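Local coordinates for protein Mn transporter subunit (Synechocystis sp. PCC 6803, PDB 3UJP) that probably captures manganese in the periplasm as the metal-binding subunit of an ABC-type manganese transporter, at residues K33-F38 with E56-I61; L41-Q46 with V281-D286. One frame throughout, in Å; residues are numbered along the deposited sequence.

Overall arrangement
Contact 1 pairs two neighbouring parallel strands of the four-stranded sheet, and contact 2 joins the helix between those strands, 39-49, to the start of the last helix, 284-296. Their centres lie about 12 Å apart, and they touch where the helix lies on the sheet: T36 OG1 is 3.3 Å from A42 CA, and S57 CB packs 4.0 Å from A42 CB. Neither contact supplies a ligand to the manganese, which is held by H66, H131, E197 and D272. Contact 1 comes nearer the metal, the F38 side chain lying about 8 Å from it; contact 2 lies farther off in the helical packing, with the F284 side chain at about 12 Å.

Contact 1. Residues K33-F38 with E56-I61; sequences KVLTTF and ESITRI
Strands 33-36 and 54-57 run parallel, L35 beside E56 and T36 beside S57, with CA atoms 4.7 Å apart at the second pair. E56 N donates to V34 O, T36 N to E56 O and I58 N to T36 O, the last at 2.7 Å. Past the strands the pairing persists at T37 O, which takes two donors from T59: the backbone N, almost straight (175° at the hydrogen), and OG1 at 3.0 Å, in the carbonyl plane on a lone pair. A chi1 of 63° sets T59 OG1 between its own backbone N and carbonyl carbon, where it also lies beside F38 CA and CB. S57 OG lies 3.2 Å from F38 C and donates to T59 O, a bond within 56-61.

On the face carrying L35 and E56, the two side chains lie side by side and point the same way, with L35 CD1 3.9 Å from both CB and OE1 of E56. The extended E56 chain is bridged at both oxygens: K33 NZ approaches OE1 at 3.5 Å, a long salt bridge, while R60 NH1 meets OE2 at 2.9 Å. K77 of helix 72-80 lies beside E56 and R60. On the other face T36 OG1 adds a weak bond to E56 O. T37 OG1 bonds to E92, and the F38 ring meets that of W133.

Strand 33-36, helix 39-49 and strand 54-57 form a beta-alpha-beta unit. Backbone bonds fix the register, and the doubly gripped T37 O extends it into the loops; the cations around E56 would probably favour a charged carboxylate.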
ATOM      1  N   LYS A  33       8.147  -0.753  -8.423  1.00 69.48           N
ATOM      2  CA  LYS A  33       8.589  -0.311  -7.104  1.00 73.01           C
ATOM      3  C   LYS A  33       9.560   0.866  -7.199  1.00 77.17           C
ATOM      4  O   LYS A  33      10.624   0.748  -7.791  1.00 81.30           O
ATOM      5  CB  LYS A  33       9.208  -1.467  -6.327  1.00 77.72           C
ATOM      6  CG  LYS A  33       8.446  -1.830  -5.052  1.00 87.81           C
ATOM      7  CD  LYS A  33       9.232  -1.453  -3.771  1.00102.18           C
ATOM      8  CE  LYS A  33      10.501  -2.326  -3.587  1.00105.67           C
ATOM      9  NZ  LYS A  33      11.284  -1.970  -2.359  1.00 92.07           N
ATOM     10  N   VAL A  34       9.191   2.006  -6.619  1.00 71.42           N
ATOM     11  CA  VAL A  34       9.997   3.217  -6.755  1.00 71.22           C
ATOM     12  C   VAL A  34      10.570   3.670  -5.417  1.00 70.46           C
ATOM     13  O   VAL A  34       9.849   3.756  -4.422  1.00 71.81           O
ATOM     14  CB  VAL A  34       9.191   4.362  -7.393  1.00 64.90           C
ATOM     15  CG1 VAL A  34      10.016   5.615  -7.459  1.00 64.23           C
ATOM     16  CG2 VAL A  34       8.754   3.971  -8.766  1.00 64.79           C
ATOM     17  N   LEU A  35      11.862   3.973  -5.395  1.00 67.02           N
ATOM     18  CA  LEU A  35      12.535   4.310  -4.141  1.00 71.17           C
ATOM     19  C   LEU A  35      13.057   5.751  -4.138  1.00 72.16           C
ATOM     20  O   LEU A  35      13.641   6.207  -5.130  1.00 70.99           O
ATOM     21  CB  LEU A  35      13.682   3.336  -3.874  1.00 68.35           C
ATOM     22  CG  LEU A  35      13.809   2.978  -2.400  1.00 70.97           C
ATOM     23  CD1 LEU A  35      12.678   2.007  -2.006  1.00 75.45           C
ATOM     24  CD2 LEU A  35      15.189   2.403  -2.065  1.00 66.55           C
ATOM     25  N   THR A  36      12.830   6.477  -3.046  1.00 67.94           N
ATOM     26  CA  THR A  36      13.378   7.829  -2.947  1.00 67.19           C
ATOM     27  C   THR A  36      14.203   8.035  -1.690  1.00 68.65           C
ATOM     28  O   THR A  36      13.949   7.441  -0.642  1.00 67.10           O
ATOM     29  CB  THR A  36      12.312   8.950  -3.060  1.00 67.26           C
ATOM     30  OG1 THR A  36      11.213   8.682  -2.184  1.00 76.56           O
ATOM     31  CG2 THR A  36      11.802   9.044  -4.464  1.00 70.78           C
ATOM     32  N   THR A  37      15.181   8.916  -1.816  1.00 61.78           N
ATOM     33  CA  THR A  37      16.137   9.177  -0.768  1.00 59.94           C
ATOM     34  C   THR A  37      15.494   9.618   0.533  1.00 67.21           C
ATOM     35  O   THR A  37      15.668   8.960   1.573  1.00 69.10           O
ATOM     36  CB  THR A  37      17.167  10.180  -1.241  1.00 62.49           C
ATOM     37  OG1 THR A  37      16.506  11.298  -1.848  1.00 66.50           O
ATOM     38  CG2 THR A  37      18.023   9.513  -2.277  1.00 67.15           C
ATOM     39  N   PHE A  38      14.749  10.717   0.490  1.00 64.93           N
ATOM     40  CA  PHE A  38      14.063  11.195   1.688  1.00 64.61           C
ATOM     41  C   PHE A  38      12.566  11.405   1.536  1.00 65.29           C
ATOM     42  O   PHE A  38      12.039  11.480   0.426  1.00 70.16           O
ATOM     43  CB  PHE A  38      14.722  12.453   2.251  1.00 65.41           C
ATOM     44  CG  PHE A  38      14.663  13.643   1.350  1.00 61.88           C
ATOM     45  CD1 PHE A  38      13.965  14.773   1.730  1.00 62.60           C
ATOM     46  CD2 PHE A  38      15.332  13.647   0.152  1.00 62.58           C
ATOM     47  CE1 PHE A  38      13.926  15.860   0.927  1.00 61.76           C
ATOM     48  CE2 PHE A  38      15.291  14.734  -0.657  1.00 62.06           C
ATOM     49  CZ  PHE A  38      14.594  15.846  -0.269  1.00 61.87           C
ATOM     50  N   GLU A  56       8.371   4.479  -1.898  1.00 71.78           N
ATOM     51  CA  GLU A  56       8.899   4.274  -0.570  1.00 70.12           C
ATOM     52  C   GLU A  56      10.144   5.114  -0.392  1.00 68.61           C
ATOM     53  O   GLU A  56      10.780   5.496  -1.363  1.00 70.84           O
ATOM     54  CB  GLU A  56       9.206   2.803  -0.397  1.00 77.77           C
ATOM     55  CG  GLU A  56       9.564   2.373   0.995  1.00 86.64           C
ATOM     56  CD  GLU A  56       9.883   0.883   1.032  1.00104.56           C
ATOM     57  OE1 GLU A  56       9.804   0.244  -0.053  1.00102.63           O
ATOM     58  OE2 GLU A  56      10.211   0.360   2.132  1.00110.47           O
ATOM     59  N   SER A  57      10.473   5.419   0.851  1.00 59.32           N
ATOM     60  CA  SER A  57      11.615   6.247   1.160  1.00 60.61           C
ATOM     61  C   SER A  57      12.745   5.424   1.787  1.00 69.67           C
ATOM     62  O   SER A  57      12.492   4.397   2.431  1.00 72.61           O
ATOM     63  CB  SER A  57      11.180   7.310   2.152  1.00 66.74           C
ATOM     64  OG  SER A  57      12.144   8.348   2.314  1.00 70.27           O
ATOM     65  N   ILE A  58      13.991   5.880   1.615  1.00 69.56           N
ATOM     66  CA  ILE A  58      15.129   5.278   2.316  1.00 66.72           C
ATOM     67  C   ILE A  58      15.100   5.735   3.779  1.00 77.68           C
ATOM     68  O   ILE A  58      14.940   4.926   4.718  1.00 79.09           O
ATOM     69  CB  ILE A  58      16.507   5.684   1.712  1.00 64.36           C
ATOM     70  CG1 ILE A  58      16.631   5.324   0.232  1.00 63.01           C
ATOM     71  CG2 ILE A  58      17.655   5.055   2.501  1.00 68.08           C
ATOM     72  CD1 ILE A  58      16.787   3.912  -0.006  1.00 64.60           C
ATOM     73  N   THR A  59      15.277   7.045   3.957  1.00 77.53           N
ATOM     74  CA  THR A  59      15.340   7.667   5.276  1.00 72.46           C
ATOM     75  C   THR A  59      13.932   7.777   5.833  1.00 77.33           C
ATOM     76  O   THR A  59      13.026   8.223   5.135  1.00 73.95           O
ATOM     77  CB  THR A  59      15.872   9.069   5.148  1.00 67.23           C
ATOM     78  OG1 THR A  59      14.951   9.816   4.357  1.00 74.58           O
ATOM     79  CG2 THR A  59      17.211   9.082   4.447  1.00 66.01           C
ATOM     80  N   ARG A  60      13.734   7.391   7.086  1.00 80.22           N
ATOM     81  CA  ARG A  60      12.363   7.269   7.571  1.00 83.62           C
ATOM     82  C   ARG A  60      11.938   8.293   8.630  1.00 84.02           C
ATOM     83  O   ARG A  60      11.839   7.988   9.822  1.00 88.10           O
ATOM     84  CB  ARG A  60      12.053   5.828   7.974  1.00 91.95           C
ATOM     85  CG  ARG A  60      12.440   4.840   6.872  1.00 97.82           C
ATOM     86  CD  ARG A  60      11.731   3.512   7.014  1.00105.52           C
ATOM     87  NE  ARG A  60      11.975   2.662   5.854  1.00118.61           N
ATOM     88  CZ  ARG A  60      11.374   1.490   5.647  1.00120.23           C
ATOM     89  NH1 ARG A  60      11.654   0.781   4.559  1.00114.05           N
ATOM     90  NH2 ARG A  60      10.487   1.025   6.522  1.00120.56           N
ATOM     91  N   ILE A  61      11.666   9.501   8.127  1.00 72.90           N
ATOM     92  CA  ILE A  61      11.152  10.683   8.853  1.00 71.03           C
ATOM     93  C   ILE A  61      12.264  11.374   9.584  1.00 74.05           C
ATOM     94  O   ILE A  61      13.347  10.826   9.703  1.00 77.51           O
ATOM     95  CB  ILE A  61      10.028  10.393   9.849  1.00 68.38           C
ATOM     96  CG1 ILE A  61       8.815  11.272   9.556  1.00 66.88           C
ATOM     97  CG2 ILE A  61      10.514  10.632  11.279  1.00 72.70           C
ATOM     98  CD1 ILE A  61       8.148  10.950   8.247  1.00 67.81           C
TER

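Contact 2. Residues L41-Q46 with V281-D286; sequences LADMVQ and VPTFLD
Helix 39-49 faces the first turn of helix 284-296, with D43 and F284 the nearest pair at 6.1 Å between CA atoms. The bond across the contact runs from F284 N to D43 OD2, 2.6 Å long and fairly straight at the hydrogen (164°). A chi1 of 177° puts D43 CG anti to the backbone N, on the side of F284; the N-H meets OD2 from above the carboxylate plane, 61° out of it. D43 OD2 also lies 3.3 Å from F284 CB, and OD1 rests 3.6 Å from T283 CB.

Next along the helix, M44 crosses F284 obliquely. Its CG comes to 3.7 Å from F284 CD2, and SD stands 4.3 Å from the ring centroid, a Met-aromatic contact. Y168 of helix 158-183 packs against both D43 and F284, and A139 of helix 136-153 touches F284.

T283 is the N-cap of helix 284-296: its OG1 accepts a 3.3 Å bond from D286 N. D43 adds a second acceptor at this N-terminus, a carboxylate from helix 39-49, binding the first-turn N-H of F284. The helix dipole would be expected to stabilise a negative charge there, while M44 and F284 provide the apolar half of the junction.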
ATOM      1  N   LEU A  41      10.824  14.048  -0.967  1.00 66.42           N
ATOM      2  CA  LEU A  41      10.711  13.464  -2.291  1.00 61.04           C
ATOM      3  C   LEU A  41       9.664  12.352  -2.310  1.00 67.83           C
ATOM      4  O   LEU A  41       8.991  12.143  -3.320  1.00 67.63           O
ATOM      5  CB  LEU A  41      12.047  12.926  -2.772  1.00 60.27           C
ATOM      6  CG  LEU A  41      13.039  13.949  -3.286  1.00 61.80           C
ATOM      7  CD1 LEU A  41      14.052  13.276  -4.192  1.00 63.62           C
ATOM      8  CD2 LEU A  41      12.296  15.042  -4.018  1.00 59.84           C
ATOM      9  N   ALA A  42       9.514  11.628  -1.207  1.00 63.92           N
ATOM     10  CA  ALA A  42       8.592  10.490  -1.222  1.00 67.89           C
ATOM     11  C   ALA A  42       7.134  10.926  -1.433  1.00 67.04           C
ATOM     12  O   ALA A  42       6.394  10.270  -2.168  1.00 67.17           O
ATOM     13  CB  ALA A  42       8.754   9.612   0.033  1.00 61.90           C
ATOM     14  N   ASP A  43       6.744  12.044  -0.808  1.00 69.30           N
ATOM     15  CA  ASP A  43       5.391  12.597  -0.915  1.00 60.46           C
ATOM     16  C   ASP A  43       5.132  13.250  -2.265  1.00 60.42           C
ATOM     17  O   ASP A  43       4.049  13.123  -2.804  1.00 64.98           O
ATOM     18  CB  ASP A  43       5.138  13.604   0.197  1.00 50.41           C
ATOM     19  CG  ASP A  43       3.778  14.267   0.081  1.00 65.14           C
ATOM     20  OD1 ASP A  43       2.767  13.613   0.418  1.00 66.47           O
ATOM     21  OD2 ASP A  43       3.717  15.445  -0.348  1.00 71.05           O
ATOM     22  N   MET A  44       6.126  13.953  -2.797  1.00 59.63           N
ATOM     23  CA  MET A  44       6.059  14.506  -4.150  1.00 61.31           C
ATOM     24  C   MET A  44       5.888  13.440  -5.229  1.00 66.58           C
ATOM     25  O   MET A  44       5.129  13.640  -6.176  1.00 63.23           O
ATOM     26  CB  MET A  44       7.324  15.267  -4.491  1.00 55.74           C
ATOM     27  CG  MET A  44       7.616  16.418  -3.603  1.00 65.00           C
ATOM     28  SD  MET A  44       8.944  17.427  -4.303  1.00 70.58           S
ATOM     29  CE  MET A  44       8.543  17.395  -6.049  1.00 64.20           C
ATOM     30  N   VAL A  45       6.606  12.320  -5.133  1.00 69.38           N
ATOM     31  CA  VAL A  45       6.442  11.300  -6.162  1.00 67.08           C
ATOM     32  C   VAL A  45       5.161  10.518  -5.912  1.00 71.13           C
ATOM     33  O   VAL A  45       4.409  10.237  -6.848  1.00 71.19           O
ATOM     34  CB  VAL A  45       7.661  10.353  -6.326  1.00 66.60           C
ATOM     35  CG1 VAL A  45       8.940  11.145  -6.493  1.00 63.54           C
ATOM     36  CG2 VAL A  45       7.777   9.408  -5.171  1.00 74.14           C
ATOM     37  N   GLN A  46       4.895  10.189  -4.651  1.00 65.11           N
ATOM     38  CA  GLN A  46       3.659   9.486  -4.339  1.00 68.06           C
ATOM     39  C   GLN A  46       2.487  10.285  -4.906  1.00 70.57           C
ATOM     40  O   GLN A  46       1.419   9.740  -5.184  1.00 77.35           O
ATOM     41  CB  GLN A  46       3.508   9.219  -2.831  1.00 67.94           C
ATOM     42  CG  GLN A  46       2.062   8.928  -2.372  1.00 78.82           C
ATOM     43  CD  GLN A  46       1.562   7.485  -2.654  1.00 91.21           C
ATOM     44  OE1 GLN A  46       1.723   6.935  -3.756  1.00 84.59           O
ATOM     45  NE2 GLN A  46       0.929   6.880  -1.641  1.00 93.19           N
ATOM     46  N   VAL A 281       2.824  19.635   8.562  1.00 74.72           N
ATOM     47  CA  VAL A 281       3.703  19.101   7.519  1.00 71.39           C
ATOM     48  C   VAL A 281       3.698  17.563   7.400  1.00 70.82           C
ATOM     49  O   VAL A 281       4.749  16.939   7.469  1.00 74.49           O
ATOM     50  CB  VAL A 281       5.178  19.502   7.776  1.00 69.89           C
ATOM     51  CG1 VAL A 281       5.942  19.513   6.494  1.00 69.30           C
ATOM     52  CG2 VAL A 281       5.270  20.856   8.415  1.00 72.89           C
ATOM     53  N   PRO A 282       2.523  16.942   7.236  1.00 71.84           N
ATOM     54  CA  PRO A 282       2.590  15.530   6.898  1.00 64.45           C
ATOM     55  C   PRO A 282       2.701  15.372   5.379  1.00 63.11           C
ATOM     56  O   PRO A 282       2.855  14.236   4.921  1.00 69.33           O
ATOM     57  CB  PRO A 282       1.248  15.012   7.386  1.00 70.01           C
ATOM     58  CG  PRO A 282       0.321  16.162   7.082  1.00 71.35           C
ATOM     59  CD  PRO A 282       1.128  17.410   7.332  1.00 75.36           C
ATOM     60  N   THR A 283       2.630  16.470   4.619  1.00 57.48           N
ATOM     61  CA  THR A 283       2.796  16.411   3.158  1.00 62.17           C
ATOM     62  C   THR A 283       3.609  17.560   2.539  1.00 62.61           C
ATOM     63  O   THR A 283       3.757  18.604   3.144  1.00 63.94           O
ATOM     64  CB  THR A 283       1.429  16.263   2.435  1.00 67.81           C
ATOM     65  OG1 THR A 283       0.838  17.554   2.158  1.00 66.61           O
ATOM     66  CG2 THR A 283       0.493  15.359   3.258  1.00 69.24           C
ATOM     67  N   PHE A 284       4.161  17.379   1.339  1.00 62.30           N
ATOM     68  CA  PHE A 284       4.981  18.455   0.793  1.00 58.56           C
ATOM     69  C   PHE A 284       4.242  19.779   0.690  1.00 65.20           C
ATOM     70  O   PHE A 284       4.751  20.808   1.124  1.00 70.42           O
ATOM     71  CB  PHE A 284       5.595  18.140  -0.561  1.00 56.73           C
ATOM     72  CG  PHE A 284       6.455  19.271  -1.087  1.00 63.38           C
ATOM     73  CD1 PHE A 284       7.329  19.928  -0.243  1.00 63.70           C
ATOM     74  CD2 PHE A 284       6.390  19.678  -2.407  1.00 65.71           C
ATOM     75  CE1 PHE A 284       8.120  20.956  -0.694  1.00 62.48           C
ATOM     76  CE2 PHE A 284       7.191  20.728  -2.869  1.00 59.91           C
ATOM     77  CZ  PHE A 284       8.045  21.364  -2.011  1.00 62.67           C
ATOM     78  N   LEU A 285       3.054  19.756   0.086  1.00 66.40           N
ATOM     79  CA  LEU A 285       2.209  20.945   0.036  1.00 58.98           C
ATOM     80  C   LEU A 285       1.983  21.531   1.443  1.00 61.76           C
ATOM     81  O   LEU A 285       2.280  22.685   1.668  1.00 72.43           O
ATOM     82  CB  LEU A 285       0.893  20.643  -0.681  1.00 69.35           C
ATOM     83  CG  LEU A 285       0.826  20.903  -2.188  1.00 63.21           C
ATOM     84  CD1 LEU A 285       2.199  20.986  -2.782  1.00 59.56           C
ATOM     85  CD2 LEU A 285       0.022  19.865  -2.909  1.00 63.89           C
ATOM     86  N   ASP A 286       1.505  20.753   2.405  1.00 64.37           N
ATOM     87  CA  ASP A 286       1.464  21.259   3.781  1.00 64.51           C
ATOM     88  C   ASP A 286       2.794  21.882   4.218  1.00 64.81           C
ATOM     89  O   ASP A 286       2.787  22.851   4.949  1.00 71.55           O
ATOM     90  CB  ASP A 286       1.035  20.178   4.802  1.00 66.94           C
ATOM     91  CG  ASP A 286      -0.384  19.653   4.564  1.00 76.94           C
ATOM     92  OD1 ASP A 286      -0.541  18.411   4.580  1.00 80.30           O
ATOM     93  OD2 ASP A 286      -1.333  20.457   4.372  1.00 79.82           O
TER